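Local coordinates for DELTA1-pyrroline-2-carboxylate reductase (Thermococcus litoralis DSM 5473, PDB 6T3E), which catalyses the NAD(P)H-dependent reduction of Delta1-pyrroline-2-carboxylate to L-proline, probably serving L-hydroxyproline metabolism, at residues B[256-259]-B[260-264]; B[309-312]-B[313-316]. All blocks are in the same frame, centred on the assembly; numbering follows the deposited sequence.

Contact 1 (B[256-259]-B[260-264]); sequences DSET and VRKSK
E258 and R261 face each other across less than one turn of the short helix 257-262, with K262 beside them: an i to i+3 salt bridge whose carboxylate also reaches the i+4 lysine. E258 OE1 meets NH1 at the edge of the R261 guanidinium, near its plane, and is modelled 2.5 Å away, a length to be treated as doubtful. Carboxylate and guanidinium are turned 46° against each other, so this is not a flat two-pronged pair. On the K262 side, NZ is a long 4.0 Å from E258 OE2, while the lysine CE lies nearer to that oxygen. E258 gets there by running CG anti to its own nitrogen (chi1 176°) and then bending at chi2, which carries the carboxylate forward along the helix toward R261 and K262. Were E258 cut back to an alanine, R261 and K262 would probably be left without their shared carboxylate, and the arginine head freer to turn.

Beneath the charges runs the backbone ladder: R261 N donates to S257 O at 3.1 Å, and K262 N to E258 O at 2.9 Å. S257 turns its hydroxyl elsewhere, to E286 and R253, and V260 packs on I280 and I289. What fixes the start of the helix is D256 at the N-cap, whose OD2 is itself held by G233 N. Its OD1 takes two bonds from T259: N at 3.0 Å, from above the carboxylate plane, and OG1 at 2.6 Å, almost in line with the C-O bond.

Contact 2 (B[309-312]-B[313-316]); sequences RENN and REIT
N311 OD1 takes two backbone N-H groups, R313 N at 2.9 Å and E314 N at 3.0 Å, and so closes an Asx turn at the head of the loop that leads into strand 316-319. R313 N comes in the carbonyl plane, on a lone pair; E314 N is tilted 27° out of it. With chi1 at 65° the asparagine CG sits between its own nitrogen and carbonyl carbon, which lays the amide over the turn.

E314 returns the grip. Its side chain, extended beyond CG, reaches back along the loop so that OE1 receives the backbone N-H of both E310 and N311. N311 N is 3.1 Å from OE1 and stands well above the carboxylate plane. N311 and E314 therefore each bind the other's backbone nitrogen, and their side chains cross with CG to CG at 3.7 Å.

R309 comes through the inside of the loop, antiparallel to the E314 side chain, with E314 CG over one face of its guanidinium. NH2 donates to E314 O at 2.8 Å, and more weakly to N312 O. NH1 turns to the backbone oxygen of L146, which T316 OG1 also binds. The R313 head, by contrast, points out to E238.

The loop has no regular secondary structure, yet side chains take up much of its backbone polarity. Because OE1 collects N-H groups and K264 stands at long range as a weak ion pair, the E314 carboxylate is likely to be stabilised in its charged form, though the nearby E310 carboxylate would work against this.

In the fold
Contact 1 comes first along the chain and contact 2 later, their centres about 14 Å apart on the same side of the chain's centre. Helix 257-262 leads into strand 264-267, and the loop 309-315 leads into strand 316-319; the two strands are parallel neighbours in the eight-stranded sheet of the domain that binds NADH, consistent with a Rossmann-type fold. The two contacts meet where these strands begin: K264 N probably bonds to I315 O, K264 NZ pairs with E310, and I315 packs against K262 and S263. Both thus shape entries to the sheet, with the side chain of D256 about 12 Å from the bound NADH.

Contact 1 (B[256-259]-B[260-264])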
ATOM      1  N   ASP B 256     -11.413 -21.387  20.162  1.00 50.49           N
ATOM      2  CA  ASP B 256     -10.517 -21.821  21.224  1.00 53.83           C
ATOM      3  C   ASP B 256      -9.455 -22.773  20.665  1.00 57.41           C
ATOM      4  O   ASP B 256      -9.512 -23.223  19.516  1.00 58.46           O
ATOM      5  CB  ASP B 256     -11.301 -22.458  22.374  1.00 54.84           C
ATOM      6  CG  ASP B 256     -11.912 -23.799  22.014  1.00 60.10           C
ATOM      7  OD1 ASP B 256     -12.059 -24.100  20.809  1.00 61.23           O
ATOM      8  OD2 ASP B 256     -12.265 -24.553  22.952  1.00 65.07           O
ATOM      9  N   SER B 257      -8.442 -23.040  21.488  1.00 59.98           N
ATOM     10  CA  SER B 257      -7.337 -23.876  21.035  1.00 60.79           C
ATOM     11  C   SER B 257      -7.809 -25.276  20.667  1.00 63.56           C
ATOM     12  O   SER B 257      -7.244 -25.906  19.764  1.00 63.64           O
ATOM     13  CB  SER B 257      -6.261 -23.930  22.116  1.00 57.44           C
ATOM     14  OG  SER B 257      -5.821 -22.625  22.445  1.00 55.43           O
ATOM     15  N   GLU B 258      -8.863 -25.764  21.323  1.00 68.01           N
ATOM     16  CA  GLU B 258      -9.363 -27.102  21.020  1.00 72.84           C
ATOM     17  C   GLU B 258      -9.901 -27.189  19.595  1.00 74.15           C
ATOM     18  O   GLU B 258      -9.707 -28.205  18.915  1.00 74.53           O
ATOM     19  CB  GLU B 258     -10.442 -27.497  22.029  1.00 74.10           C
ATOM     20  CG  GLU B 258     -11.113 -28.834  21.748  1.00 76.10           C
ATOM     21  CD  GLU B 258     -10.145 -29.996  21.822  1.00 78.79           C
ATOM     22  OE1 GLU B 258      -9.054 -29.825  22.406  1.00 78.86           O
ATOM     23  OE2 GLU B 258     -10.477 -31.087  21.307  1.00 80.37           O
ATOM     24  N   THR B 259     -10.581 -26.134  19.129  1.00 69.60           N
ATOM     25  CA  THR B 259     -11.131 -26.135  17.778  1.00 68.28           C
ATOM     26  C   THR B 259     -10.035 -26.277  16.721  1.00 62.12           C
ATOM     27  O   THR B 259     -10.161 -27.084  15.789  1.00 51.93           O
ATOM     28  CB  THR B 259     -11.930 -24.848  17.551  1.00 68.60           C
ATOM     29  OG1 THR B 259     -13.034 -24.798  18.465  1.00 67.77           O
ATOM     30  CG2 THR B 259     -12.446 -24.780  16.117  1.00 67.83           C
ATOM     31  N   VAL B 260      -8.940 -25.529  16.872  1.00 60.79           N
ATOM     32  CA  VAL B 260      -7.865 -25.577  15.887  1.00 59.09           C
ATOM     33  C   VAL B 260      -7.168 -26.932  15.920  1.00 60.45           C
ATOM     34  O   VAL B 260      -6.986 -27.575  14.879  1.00 64.23           O
ATOM     35  CB  VAL B 260      -6.873 -24.420  16.110  1.00 56.33           C
ATOM     36  CG1 VAL B 260      -5.864 -24.360  14.978  1.00 52.93           C
ATOM     37  CG2 VAL B 260      -7.615 -23.095  16.224  1.00 54.13           C
ATOM     38  N   ARG B 261      -6.784 -27.394  17.115  1.00 58.12           N
ATOM     39  CA  ARG B 261      -6.072 -28.667  17.215  1.00 57.38           C
ATOM     40  C   ARG B 261      -6.907 -29.816  16.676  1.00 57.21           C
ATOM     41  O   ARG B 261      -6.378 -30.721  16.020  1.00 60.37           O
ATOM     42  CB  ARG B 261      -5.671 -28.954  18.662  1.00 59.54           C
ATOM     43  CG  ARG B 261      -4.652 -30.088  18.792  1.00 61.85           C
ATOM     44  CD  ARG B 261      -4.879 -30.935  20.036  1.00 64.09           C
ATOM     45  NE  ARG B 261      -5.777 -32.069  19.807  1.00 63.42           N
ATOM     46  CZ  ARG B 261      -7.017 -32.147  20.285  1.00 59.84           C
ATOM     47  NH1 ARG B 261      -7.499 -31.152  21.015  1.00 58.74           N
ATOM     48  NH2 ARG B 261      -7.777 -33.209  20.033  1.00 58.47           N
ATOM     49  N   LYS B 262      -8.215 -29.792  16.940  1.00 52.79           N
ATOM     50  CA  LYS B 262      -9.094 -30.903  16.599  1.00 52.59           C
ATOM     51  C   LYS B 262      -9.317 -31.052  15.095  1.00 56.73           C
ATOM     52  O   LYS B 262      -9.748 -32.122  14.652  1.00 60.35           O
ATOM     53  CB  LYS B 262     -10.430 -30.720  17.317  1.00 49.31           C
ATOM     54  CG  LYS B 262     -11.378 -31.878  17.220  1.00 52.98           C
ATOM     55  CD  LYS B 262     -12.805 -31.428  17.509  1.00 55.08           C
ATOM     56  CE  LYS B 262     -13.058 -31.281  18.996  1.00 56.32           C
ATOM     57  NZ  LYS B 262     -13.760 -32.485  19.547  1.00 52.90           N
ATOM     58  N   SER B 263      -9.008 -30.032  14.300  1.00 53.53           N
ATOM     59  CA  SER B 263      -9.427 -29.988  12.909  1.00 51.60           C
ATOM     60  C   SER B 263      -8.261 -30.210  11.958  1.00 53.47           C
ATOM     61  O   SER B 263      -7.088 -30.062  12.316  1.00 53.03           O
ATOM     62  CB  SER B 263     -10.089 -28.650  12.566  1.00 49.12           C
ATOM     63  OG  SER B 263     -11.378 -28.537  13.133  1.00 50.40           O
ATOM     64  N   LYS B 264      -8.624 -30.568  10.727  1.00 52.90           N
ATOM     65  CA  LYS B 264      -7.705 -30.579   9.596  1.00 52.67           C
ATOM     66  C   LYS B 264      -7.632 -29.154   9.066  1.00 51.87           C
ATOM     67  O   LYS B 264      -8.597 -28.656   8.476  1.00 40.03           O
ATOM     68  CB  LYS B 264      -8.194 -31.554   8.525  1.00 55.13           C
ATOM     69  CG  LYS B 264      -7.126 -31.998   7.537  1.00 54.56           C
ATOM     70  CD  LYS B 264      -7.741 -32.441   6.226  1.00 54.09           C
ATOM     71  CE  LYS B 264      -7.120 -33.724   5.731  1.00 57.95           C
ATOM     72  NZ  LYS B 264      -7.757 -34.178   4.472  1.00 60.19           N
TER

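Contact 2 (B[309-312]-B[313-316])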
ATOM      1  N   ARG B 309     -10.948 -32.773   1.722  1.00 62.16           N
ATOM      2  CA  ARG B 309     -11.679 -33.641   2.641  1.00 61.40           C
ATOM      3  C   ARG B 309     -11.629 -35.073   2.132  1.00 66.51           C
ATOM      4  O   ARG B 309     -12.101 -35.355   1.025  1.00 68.31           O
ATOM      5  CB  ARG B 309     -13.126 -33.179   2.769  1.00 59.74           C
ATOM      6  CG  ARG B 309     -14.034 -34.155   3.490  1.00 62.38           C
ATOM      7  CD  ARG B 309     -15.371 -33.503   3.832  1.00 65.20           C
ATOM      8  NE  ARG B 309     -15.928 -34.025   5.073  1.00 69.67           N
ATOM      9  CZ  ARG B 309     -15.674 -33.528   6.280  1.00 71.12           C
ATOM     10  NH1 ARG B 309     -14.870 -32.485   6.432  1.00 67.54           N
ATOM     11  NH2 ARG B 309     -16.229 -34.079   7.343  1.00 76.28           N
ATOM     12  N   GLU B 310     -11.060 -35.973   2.940  1.00 67.98           N
ATOM     13  CA  GLU B 310     -10.854 -37.361   2.539  1.00 68.38           C
ATOM     14  C   GLU B 310     -11.879 -38.332   3.102  1.00 73.51           C
ATOM     15  O   GLU B 310     -12.105 -39.384   2.497  1.00 77.52           O
ATOM     16  CB  GLU B 310      -9.456 -37.827   2.951  1.00 67.82           C
ATOM     17  CG  GLU B 310      -8.369 -36.860   2.536  1.00 68.86           C
ATOM     18  CD  GLU B 310      -6.986 -37.419   2.738  1.00 73.58           C
ATOM     19  OE1 GLU B 310      -6.155 -36.731   3.369  1.00 74.80           O
ATOM     20  OE2 GLU B 310      -6.730 -38.547   2.275  1.00 77.13           O
ATOM     21  N   ASN B 311     -12.490 -38.032   4.247  1.00 74.56           N
ATOM     22  CA  ASN B 311     -13.455 -38.948   4.838  1.00 77.28           C
ATOM     23  C   ASN B 311     -14.514 -38.162   5.597  1.00 76.14           C
ATOM     24  O   ASN B 311     -14.403 -36.950   5.799  1.00 70.71           O
ATOM     25  CB  ASN B 311     -12.776 -39.985   5.749  1.00 77.57           C
ATOM     26  CG  ASN B 311     -12.132 -39.363   6.969  1.00 74.81           C
ATOM     27  OD1 ASN B 311     -12.816 -38.963   7.910  1.00 75.12           O
ATOM     28  ND2 ASN B 311     -10.808 -39.292   6.965  1.00 73.31           N
ATOM     29  N   ASN B 312     -15.556 -38.885   6.014  1.00 82.65           N
ATOM     30  CA  ASN B 312     -16.715 -38.270   6.649  1.00 86.87           C
ATOM     31  C   ASN B 312     -16.463 -37.866   8.093  1.00 86.89           C
ATOM     32  O   ASN B 312     -17.146 -36.972   8.601  1.00 83.55           O
ATOM     33  CB  ASN B 312     -17.906 -39.223   6.596  1.00 92.15           C
ATOM     34  CG  ASN B 312     -18.866 -38.878   5.485  1.00 96.05           C
ATOM     35  OD1 ASN B 312     -18.466 -38.386   4.427  1.00 97.24           O
ATOM     36  ND2 ASN B 312     -20.145 -39.125   5.720  1.00 97.81           N
ATOM     37  N   ARG B 313     -15.521 -38.512   8.776  1.00 90.24           N
ATOM     38  CA  ARG B 313     -15.406 -38.302  10.211  1.00 92.85           C
ATOM     39  C   ARG B 313     -14.497 -37.141  10.580  1.00 94.58           C
ATOM     40  O   ARG B 313     -14.619 -36.614  11.692  1.00 95.91           O
ATOM     41  CB  ARG B 313     -14.894 -39.582  10.887  1.00 93.29           C
ATOM     42  CG  ARG B 313     -15.663 -40.841  10.493  1.00 94.80           C
ATOM     43  CD  ARG B 313     -15.748 -41.835  11.650  1.00 97.21           C
ATOM     44  NE  ARG B 313     -16.896 -42.740  11.541  1.00100.31           N
ATOM     45  CZ  ARG B 313     -18.170 -42.350  11.506  1.00100.52           C
ATOM     46  NH1 ARG B 313     -19.140 -43.252  11.412  1.00100.26           N
ATOM     47  NH2 ARG B 313     -18.477 -41.060  11.568  1.00 99.90           N
ATOM     48  N   GLU B 314     -13.628 -36.702   9.675  1.00 95.37           N
ATOM     49  CA  GLU B 314     -12.724 -35.607  10.001  1.00 94.02           C
ATOM     50  C   GLU B 314     -13.490 -34.294  10.151  1.00 89.44           C
ATOM     51  O   GLU B 314     -14.569 -34.103   9.582  1.00 90.46           O
ATOM     52  CB  GLU B 314     -11.609 -35.470   8.953  1.00 98.95           C
ATOM     53  CG  GLU B 314     -11.997 -35.739   7.503  1.00102.50           C
ATOM     54  CD  GLU B 314     -10.782 -35.859   6.578  1.00105.72           C
ATOM     55  OE1 GLU B 314     -10.910 -35.560   5.368  1.00105.86           O
ATOM     56  OE2 GLU B 314      -9.696 -36.252   7.061  1.00107.26           O
ATOM     57  N   ILE B 315     -12.947 -33.403  10.975  1.00 74.00           N
ATOM     58  CA  ILE B 315     -13.459 -32.044  11.110  1.00 62.52           C
ATOM     59  C   ILE B 315     -12.510 -31.114  10.370  1.00 58.00           C
ATOM     60  O   ILE B 315     -11.311 -31.072  10.676  1.00 56.93           O
ATOM     61  CB  ILE B 315     -13.600 -31.630  12.580  1.00 55.85           C
ATOM     62  CG1 ILE B 315     -14.540 -32.586  13.309  1.00 53.75           C
ATOM     63  CG2 ILE B 315     -14.115 -30.207  12.669  1.00 51.99           C
ATOM     64  CD1 ILE B 315     -14.947 -32.117  14.657  1.00 45.44           C
ATOM     65  N   THR B 316     -13.038 -30.381   9.389  1.00 56.80           N
ATOM     66  CA  THR B 316     -12.238 -29.512   8.536  1.00 55.48           C
ATOM     67  C   THR B 316     -12.456 -28.056   8.907  1.00 52.11           C
ATOM     68  O   THR B 316     -13.596 -27.618   9.085  1.00 52.22           O
ATOM     69  CB  THR B 316     -12.588 -29.706   7.055  1.00 58.87           C
ATOM     70  OG1 THR B 316     -14.001 -29.913   6.916  1.00 61.87           O
ATOM     71  CG2 THR B 316     -11.837 -30.898   6.475  1.00 57.96           C
TER